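Local coordinates for protein ARF-like GTPase (Chlamydomonas reinhardtii, PDB 4M9Q) that belongs to the ARF family of P-loop small G proteins and holds a magnesium ion with phosphoaminophosphonic acid-guanylate ester, at residues D31-L43 against E51-G63. Sequence-based numbering, arbitrary orientation.
Sequences DTTPTFGFNSTTL and EVFDLGGGKNIRG. With MG (magnesium ion), chain E; GNP (phosphoaminophosphonic acid-guanylate ester), chain D.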
ATOM      1  N   ASP A  31      -2.960  19.662   2.363  1.00 92.91           N
ATOM      2  CA  ASP A  31      -2.921  19.407   3.791  1.00 91.43           C
ATOM      3  C   ASP A  31      -3.665  18.132   4.078  1.00 85.32           C
ATOM      4  O   ASP A  31      -4.597  17.765   3.343  1.00 86.25           O
ATOM      5  CB  ASP A  31      -3.524  20.564   4.577  1.00 95.54           C
ATOM      6  CG  ASP A  31      -2.529  21.679   4.796  1.00 97.69           C
ATOM      7  OD1 ASP A  31      -2.795  22.807   4.326  1.00100.47           O
ATOM      8  OD2 ASP A  31      -1.475  21.408   5.420  1.00 94.35           O
ATOM      9  N   THR A  32      -3.217  17.447   5.135  1.00 73.89           N
ATOM     10  CA  THR A  32      -3.753  16.150   5.503  1.00 62.71           C
ATOM     11  C   THR A  32      -3.909  16.077   7.000  1.00 60.65           C
ATOM     12  O   THR A  32      -3.069  16.571   7.747  1.00 59.36           O
ATOM     13  CB  THR A  32      -2.794  15.006   5.133  1.00 57.40           C
ATOM     14  OG1 THR A  32      -1.576  15.165   5.876  1.00 54.00           O
ATOM     15  CG2 THR A  32      -2.513  14.962   3.645  1.00 54.24           C
ATOM     16  N   THR A  33      -4.963  15.402   7.428  1.00 57.32           N
ATOM     17  CA  THR A  33      -5.161  15.089   8.838  1.00 55.31           C
ATOM     18  C   THR A  33      -5.171  13.584   8.895  1.00 48.99           C
ATOM     19  O   THR A  33      -5.403  12.946   7.896  1.00 46.52           O
ATOM     20  CB  THR A  33      -6.512  15.682   9.376  1.00 59.94           C
ATOM     21  OG1 THR A  33      -7.552  15.523   8.396  1.00 61.55           O
ATOM     22  CG2 THR A  33      -6.387  17.198   9.676  1.00 62.59           C
ATOM     23  N   PRO A  34      -4.958  13.008  10.067  1.00 48.53           N
ATOM     24  CA  PRO A  34      -5.130  11.571  10.235  1.00 46.68           C
ATOM     25  C   PRO A  34      -6.414  11.012   9.608  1.00 47.74           C
ATOM     26  O   PRO A  34      -7.486  11.560   9.742  1.00 50.62           O
ATOM     27  CB  PRO A  34      -5.165  11.417  11.750  1.00 48.29           C
ATOM     28  CG  PRO A  34      -4.265  12.516  12.238  1.00 49.44           C
ATOM     29  CD  PRO A  34      -4.609  13.669  11.340  1.00 50.87           C
ATOM     30  N   THR A  35      -6.284   9.910   8.897  1.00 47.25           N
ATOM     31  CA  THR A  35      -7.412   9.303   8.240  1.00 45.91           C
ATOM     32  C   THR A  35      -8.152   8.399   9.227  1.00 46.88           C
ATOM     33  O   THR A  35      -7.632   7.377   9.654  1.00 47.12           O
ATOM     34  CB  THR A  35      -6.879   8.529   7.044  1.00 42.98           C
ATOM     35  OG1 THR A  35      -6.045   9.424   6.286  1.00 42.94           O
ATOM     36  CG2 THR A  35      -8.004   7.950   6.199  1.00 41.76           C
ATOM     37  N   PHE A  36      -9.346   8.812   9.635  0.50 48.19           N
ATOM     38  CA  PHE A  36     -10.238   7.964  10.433  0.50 49.80           C
ATOM     39  C   PHE A  36     -11.335   7.468   9.510  0.50 49.53           C
ATOM     40  O   PHE A  36     -12.478   7.863   9.657  0.50 52.59           O
ATOM     41  CB  PHE A  36     -10.902   8.746  11.570  0.50 52.91           C
ATOM     42  CG  PHE A  36      -9.991   9.096  12.709  0.50 53.84           C
ATOM     43  CD1 PHE A  36      -9.052  10.115  12.592  0.50 53.16           C
ATOM     44  CD2 PHE A  36     -10.114   8.449  13.928  0.50 55.92           C
ATOM     45  CE1 PHE A  36      -8.236  10.450  13.657  0.50 53.89           C
ATOM     46  CE2 PHE A  36      -9.306   8.789  14.999  0.50 56.63           C
ATOM     47  CZ  PHE A  36      -8.362   9.784  14.861  0.50 55.97           C
ATOM     48  N   GLY A  37     -10.966   6.685   8.506  1.00 46.85           N
ATOM     49  CA  GLY A  37     -11.917   6.088   7.589  1.00 47.44           C
ATOM     50  C   GLY A  37     -11.018   5.692   6.446  1.00 44.62           C
ATOM     51  O   GLY A  37      -9.964   5.043   6.700  1.00 41.07           O
ATOM     52  N   PHE A  38     -11.393   6.125   5.238  1.00 42.94           N
ATOM     53  CA  PHE A  38     -10.529   6.038   4.106  1.00 42.68           C
ATOM     54  C   PHE A  38     -10.800   7.053   2.972  1.00 44.83           C
ATOM     55  O   PHE A  38     -11.915   7.630   2.818  1.00 45.76           O
ATOM     56  CB  PHE A  38     -10.623   4.626   3.532  1.00 43.46           C
ATOM     57  CG  PHE A  38     -11.875   4.364   2.739  1.00 43.57           C
ATOM     58  CD1 PHE A  38     -11.919   4.645   1.373  1.00 45.05           C
ATOM     59  CD2 PHE A  38     -12.968   3.810   3.328  1.00 45.59           C
ATOM     60  CE1 PHE A  38     -13.076   4.392   0.616  1.00 46.22           C
ATOM     61  CE2 PHE A  38     -14.141   3.576   2.589  1.00 49.33           C
ATOM     62  CZ  PHE A  38     -14.186   3.856   1.226  1.00 47.41           C
ATOM     63  N   ASN A  39      -9.762   7.219   2.164  1.00 42.91           N
ATOM     64  CA  ASN A  39      -9.803   7.978   0.930  1.00 45.77           C
ATOM     65  C   ASN A  39      -9.677   6.958  -0.210  1.00 45.40           C
ATOM     66  O   ASN A  39      -9.044   5.925  -0.058  1.00 45.34           O
ATOM     67  CB  ASN A  39      -8.620   8.961   0.934  1.00 47.10           C
ATOM     68  CG  ASN A  39      -8.578   9.842   2.207  1.00 49.65           C
ATOM     69  OD1 ASN A  39      -9.536  10.542   2.524  1.00 51.91           O
ATOM     70  ND2 ASN A  39      -7.449   9.829   2.909  1.00 48.63           N
ATOM     71  N   SER A  40     -10.244   7.265  -1.361  1.00 50.87           N
ATOM     72  CA  SER A  40     -10.353   6.339  -2.489  1.00 51.44           C
ATOM     73  C   SER A  40     -10.128   7.163  -3.704  1.00 52.08           C
ATOM     74  O   SER A  40     -10.786   8.167  -3.869  1.00 57.94           O
ATOM     75  CB  SER A  40     -11.782   5.778  -2.509  1.00 57.08           C
ATOM     76  OG  SER A  40     -12.128   5.075  -3.675  1.00 63.95           O
ATOM     77  N   THR A  41      -9.224   6.761  -4.579  1.00 54.21           N
ATOM     78  CA  THR A  41      -9.128   7.423  -5.874  1.00 58.46           C
ATOM     79  C   THR A  41      -8.697   6.444  -6.969  1.00 52.33           C
ATOM     80  O   THR A  41      -8.425   5.290  -6.705  1.00 52.45           O
ATOM     81  CB  THR A  41      -8.178   8.615  -5.778  1.00 63.43           C
ATOM     82  OG1 THR A  41      -7.006   8.382  -6.548  1.00 75.67           O
ATOM     83  CG2 THR A  41      -7.758   8.795  -4.354  1.00 73.73           C
ATOM     84  N   THR A  42      -8.638   6.949  -8.189  1.00 49.81           N
ATOM     85  CA  THR A  42      -8.337   6.169  -9.349  1.00 50.86           C
ATOM     86  C   THR A  42      -7.177   6.772 -10.108  1.00 48.14           C
ATOM     87  O   THR A  42      -7.068   7.976 -10.201  1.00 49.53           O
ATOM     88  CB  THR A  42      -9.556   6.072 -10.245  1.00 54.36           C
ATOM     89  OG1 THR A  42     -10.506   5.188  -9.633  1.00 53.66           O
ATOM     90  CG2 THR A  42      -9.155   5.534 -11.617  1.00 59.15           C
ATOM     91  N   LEU A  43      -6.277   5.907 -10.568  1.00 43.21           N
ATOM     92  CA  LEU A  43      -5.067   6.300 -11.261  1.00 40.52           C
ATOM     93  C   LEU A  43      -5.004   5.568 -12.581  1.00 38.94           C
ATOM     94  O   LEU A  43      -5.479   4.452 -12.684  1.00 37.95           O
ATOM     95  CB  LEU A  43      -3.793   5.832 -10.484  1.00 38.37           C
ATOM     96  CG  LEU A  43      -3.559   6.310  -9.071  1.00 37.88           C
ATOM     97  CD1 LEU A  43      -2.228   5.812  -8.578  1.00 40.48           C
ATOM     98  CD2 LEU A  43      -3.589   7.814  -8.990  1.00 41.29           C
ATOM     99  N   GLU A  51      -7.660   1.474  -8.885  1.00 39.93           N
ATOM    100  CA  GLU A  51      -8.393   1.936  -7.744  1.00 40.90           C
ATOM    101  C   GLU A  51      -7.515   1.825  -6.493  1.00 39.01           C
ATOM    102  O   GLU A  51      -7.070   0.715  -6.147  1.00 34.90           O
ATOM    103  CB  GLU A  51      -9.610   1.078  -7.596  1.00 47.22           C
ATOM    104  CG  GLU A  51     -10.706   1.686  -6.737  1.00 56.16           C
ATOM    105  CD  GLU A  51     -11.996   0.823  -6.730  1.00 70.41           C
ATOM    106  OE1 GLU A  51     -11.949  -0.450  -6.679  1.00 74.41           O
ATOM    107  OE2 GLU A  51     -13.088   1.427  -6.790  1.00 79.82           O
ATOM    108  N   VAL A  52      -7.249   2.963  -5.841  1.00 35.59           N
ATOM    109  CA  VAL A  52      -6.443   2.982  -4.638  1.00 35.77           C
ATOM    110  C   VAL A  52      -7.244   3.310  -3.382  1.00 35.49           C
ATOM    111  O   VAL A  52      -7.864   4.331  -3.302  1.00 37.84           O
ATOM    112  CB  VAL A  52      -5.310   4.002  -4.742  1.00 35.68           C
ATOM    113  CG1 VAL A  52      -4.335   3.807  -3.604  1.00 32.89           C
ATOM    114  CG2 VAL A  52      -4.605   3.845  -6.071  1.00 36.91           C
ATOM    115  N   PHE A  53      -7.219   2.424  -2.404  1.00 36.73           N
ATOM    116  CA  PHE A  53      -7.863   2.649  -1.109  1.00 36.18           C
ATOM    117  C   PHE A  53      -6.811   3.047  -0.046  1.00 33.77           C
ATOM    118  O   PHE A  53      -5.962   2.262   0.314  1.00 32.77           O
ATOM    119  CB  PHE A  53      -8.582   1.399  -0.697  1.00 37.25           C
ATOM    120  CG  PHE A  53      -9.813   1.126  -1.511  1.00 43.45           C
ATOM    121  CD1 PHE A  53      -9.850   0.086  -2.437  1.00 43.01           C
ATOM    122  CD2 PHE A  53     -10.966   1.897  -1.329  1.00 48.10           C
ATOM    123  CE1 PHE A  53     -10.997  -0.184  -3.145  1.00 46.04           C
ATOM    124  CE2 PHE A  53     -12.120   1.642  -2.085  1.00 49.41           C
ATOM    125  CZ  PHE A  53     -12.132   0.597  -3.000  1.00 46.21           C
ATOM    126  N   ASP A  54      -6.872   4.285   0.406  1.00 32.41           N
ATOM    127  CA  ASP A  54      -5.974   4.784   1.420  1.00 33.01           C
ATOM    128  C   ASP A  54      -6.649   4.607   2.780  1.00 33.84           C
ATOM    129  O   ASP A  54      -7.568   5.319   3.104  1.00 37.71           O
ATOM    130  CB  ASP A  54      -5.654   6.245   1.112  1.00 34.46           C
ATOM    131  CG  ASP A  54      -5.057   6.995   2.303  1.00 37.03           C
ATOM    132  OD1 ASP A  54      -4.371   6.382   3.156  1.00 37.65           O
ATOM    133  OD2 ASP A  54      -5.268   8.225   2.389  1.00 41.22           O
ATOM    134  N   LEU A  55      -6.234   3.615   3.544  1.00 33.94           N
ATOM    135  CA  LEU A  55      -6.868   3.287   4.799  1.00 38.10           C
ATOM    136  C   LEU A  55      -6.119   3.939   5.934  1.00 38.50           C
ATOM    137  O   LEU A  55      -4.896   4.030   5.898  1.00 40.66           O
ATOM    138  CB  LEU A  55      -6.835   1.782   5.005  1.00 41.11           C
ATOM    139  CG  LEU A  55      -7.921   0.964   4.306  1.00 46.33           C
ATOM    140  CD1 LEU A  55      -8.614   1.722   3.163  1.00 48.96           C
ATOM    141  CD2 LEU A  55      -7.389  -0.374   3.841  1.00 43.10           C
ATOM    142  N   GLY A  56      -6.827   4.350   6.967  1.00 39.68           N
ATOM    143  CA  GLY A  56      -6.168   4.883   8.155  1.00 40.38           C
ATOM    144  C   GLY A  56      -5.287   3.843   8.797  1.00 39.97           C
ATOM    145  O   GLY A  56      -5.621   2.660   8.756  1.00 41.49           O
ATOM    146  N   GLY A  57      -4.175   4.280   9.403  1.00 38.27           N
ATOM    147  CA  GLY A  57      -3.269   3.380  10.069  1.00 36.79           C
ATOM    148  C   GLY A  57      -3.250   3.408  11.578  1.00 39.72           C
ATOM    149  O   GLY A  57      -2.525   2.640  12.173  1.00 41.73           O
ATOM    150  N   GLY A  58      -4.023   4.271  12.226  1.00 43.80           N
ATOM    151  CA  GLY A  58      -4.102   4.293  13.684  1.00 45.43           C
ATOM    152  C   GLY A  58      -4.475   2.947  14.249  1.00 50.22           C
ATOM    153  O   GLY A  58      -5.203   2.191  13.606  1.00 50.73           O
ATOM    154  N   LYS A  59      -4.005   2.656  15.464  1.00 59.20           N
ATOM    155  CA  LYS A  59      -4.264   1.357  16.142  1.00 65.69           C
ATOM    156  C   LYS A  59      -5.699   0.985  16.274  1.00 63.21           C
ATOM    157  O   LYS A  59      -6.044  -0.178  16.116  1.00 62.68           O
ATOM    158  CB  LYS A  59      -3.654   1.311  17.540  1.00 75.90           C
ATOM    159  CG  LYS A  59      -2.179   0.956  17.439  1.00 87.74           C
ATOM    160  CD  LYS A  59      -1.545   0.509  18.745  1.00 97.16           C
ATOM    161  CE  LYS A  59      -1.141   1.706  19.606  1.00104.19           C
ATOM    162  NZ  LYS A  59       0.327   1.792  19.844  1.00103.06           N
ATOM    163  N   ASN A  60      -6.566   1.967  16.528  0.50 63.00           N
ATOM    164  CA  ASN A  60      -8.029   1.727  16.554  0.50 65.30           C
ATOM    165  C   ASN A  60      -8.734   1.692  15.140  0.50 63.93           C
ATOM    166  O   ASN A  60      -9.937   1.419  15.054  0.50 66.68           O
ATOM    167  CB  ASN A  60      -8.763   2.744  17.478  0.50 66.73           C
ATOM    168  CG  ASN A  60      -7.975   3.116  18.750  0.50 66.81           C
ATOM    169  OD1 ASN A  60      -7.979   4.280  19.154  0.50 65.05           O
ATOM    170  ND2 ASN A  60      -7.318   2.136  19.386  0.50 65.39           N
ATOM    171  N   ILE A  61      -8.016   1.983  14.051  0.50 58.96           N
ATOM    172  CA  ILE A  61      -8.583   1.804  12.701  0.50 56.44           C
ATOM    173  C   ILE A  61      -8.083   0.521  12.003  0.50 56.58           C
ATOM    174  O   ILE A  61      -8.786  -0.016  11.144  0.50 55.13           O
ATOM    175  CB  ILE A  61      -8.301   3.018  11.771  0.50 53.39           C
ATOM    176  CG1 ILE A  61      -9.556   3.874  11.534  0.50 55.54           C
ATOM    177  CG2 ILE A  61      -7.841   2.555  10.400  0.50 50.07           C
ATOM    178  CD1 ILE A  61     -10.582   3.285  10.559  0.50 54.01           C
ATOM    179  N   ARG A  62      -6.888   0.035  12.387  1.00 58.31           N
ATOM    180  CA  ARG A  62      -6.123  -1.043  11.666  1.00 57.45           C
ATOM    181  C   ARG A  62      -6.907  -2.351  11.356  1.00 56.92           C
ATOM    182  O   ARG A  62      -6.629  -3.065  10.389  1.00 57.61           O
ATOM    183  CB  ARG A  62      -4.908  -1.421  12.550  1.00 62.89           C
ATOM    184  CG  ARG A  62      -3.562  -1.580  11.858  1.00 61.56           C
ATOM    185  CD  ARG A  62      -2.433  -1.475  12.878  1.00 62.36           C
ATOM    186  NE  ARG A  62      -2.072  -0.085  13.183  1.00 64.03           N
ATOM    187  CZ  ARG A  62      -1.164   0.300  14.088  1.00 63.57           C
ATOM    188  NH1 ARG A  62      -0.518  -0.595  14.837  1.00 63.02           N
ATOM    189  NH2 ARG A  62      -0.913   1.596  14.258  1.00 60.41           N
ATOM    190  N   GLY A  63      -7.849  -2.699  12.210  1.00 55.64           N
ATOM    191  CA  GLY A  63      -8.627  -3.914  12.017  1.00 59.06           C
ATOM    192  C   GLY A  63      -9.463  -3.931  10.748  1.00 59.38           C
ATOM    193  O   GLY A  63      -9.862  -4.984  10.257  1.00 63.62           O
TER
HETATM  194 MG    MG E 302      -4.074   9.164   6.029  1.00 38.70          MG
HETATM  195  PG  GNP D 301      -2.936   7.983   8.973  1.00 34.29           P
HETATM  196  O1G GNP D 301      -4.008   8.682   7.980  1.00 36.53           O
HETATM  197  O2G GNP D 301      -2.659   6.496   8.559  1.00 36.00           O
HETATM  198  O3G GNP D 301      -3.445   8.204  10.410  1.00 40.23           O
HETATM  199  N3B GNP D 301      -1.446   8.749   8.691  1.00 32.68           N
HETATM  200  PB  GNP D 301      -0.896   8.839   7.095  1.00 29.89           P
HETATM  201  O1B GNP D 301      -2.096   9.028   6.031  1.00 29.23           O
HETATM  202  O2B GNP D 301      -0.083   7.596   6.860  1.00 29.08           O
HETATM  203  O3A GNP D 301       0.069  10.098   7.183  1.00 32.94           O
HETATM  204  PA  GNP D 301      -0.030  11.468   6.382  1.00 34.67           P
HETATM  205  O1A GNP D 301      -1.210  12.095   7.018  1.00 37.88           O
HETATM  206  O2A GNP D 301       0.033  11.148   4.930  1.00 31.68           O
HETATM  207  O5' GNP D 301       1.347  12.117   6.866  1.00 34.61           O
HETATM  208  C5' GNP D 301       1.658  12.149   8.279  1.00 36.04           C
HETATM  209  C4' GNP D 301       2.585  13.350   8.603  1.00 36.68           C
HETATM  210  O4' GNP D 301       3.809  13.121   7.889  1.00 35.44           O
HETATM  211  C3' GNP D 301       2.106  14.678   8.034  1.00 37.61           C
HETATM  212  O3' GNP D 301       2.683  15.802   8.698  1.00 42.29           O
HETATM  213  C2' GNP D 301       2.723  14.732   6.679  1.00 36.14           C
HETATM  214  O2' GNP D 301       2.904  16.017   6.162  1.00 36.51           O
HETATM  215  C1' GNP D 301       4.077  14.167   6.974  1.00 35.78           C
HETATM  216  N9  GNP D 301       4.818  13.638   5.825  1.00 35.21           N
HETATM  217  C8  GNP D 301       4.323  12.797   4.919  1.00 34.66           C
HETATM  218  N7  GNP D 301       5.267  12.447   4.035  1.00 33.64           N
HETATM  219  C5  GNP D 301       6.389  13.095   4.367  1.00 34.83           C
HETATM  220  C6  GNP D 301       7.742  13.159   3.789  1.00 35.37           C
HETATM  221  O6  GNP D 301       8.048  12.525   2.762  1.00 34.49           O
HETATM  222  N1  GNP D 301       8.627  13.905   4.415  1.00 39.16           N
HETATM  223  C2  GNP D 301       8.332  14.614   5.549  1.00 39.52           C
HETATM  224  N2  GNP D 301       9.314  15.349   6.077  1.00 40.67           N
HETATM  225  N3  GNP D 301       7.110  14.613   6.144  1.00 39.10           N
HETATM  226  C4  GNP D 301       6.099  13.887   5.558  1.00 36.66           C
HETATM  227  O   HOH W   1      -3.792  11.177   6.498  1.00 33.20           O
HETATM  228  O   HOH W   2      -5.454   6.653  11.210  1.00 34.88           O
HETATM  229  O   HOH W   3      -4.313   7.189   5.599  1.00 34.85           O
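Asn39 and Asp54 pair twice, through backbone and side chain. Asn39 N donates to Asp54 O, and Asp54 N returns a bond to Asn39 O at 2.8 Å. Asp54 CG lies anti to the backbone N (chi1 163°), which sets the carboxylate beside the Asn39 amide. Asn39 ND2 gives a nearly straight bond to Asp54 OD2 (2.8 Å, 171°), reaching it from above the carboxylate plane. The same OD2 is hydrogen-bonded to Thr18. A magnesium-bound water donates to Asp54 OD1 over 2.6 Å, so this carboxylate acts in the second shell of the metal. Thr35 OG1 binds the magnesium directly, alongside Thr18, and Thr35 N donates to GNP O1G. From the other segment, Gly57 N donates to GNP O2G at 2.8 Å. A water joins Thr35 O, Gly58 N and GNP O3G. This two-sided hold on the gamma-phosphate is characteristic of the switch regions in small G proteins. Gly56 N donates to Gly37 O (3.2 Å), and Thr41 and Val52 exchange two backbone bonds. On the other face Phe38 and Phe53 form an offset edge-to-face pair, planes at 71°. Strands 38-45 and 48-55 form an antiparallel hairpin at the sheet margin. Strand 3-10 flanks 48-55, and helix 17-24 covers the Asn39, Thr41 and Asp54 face.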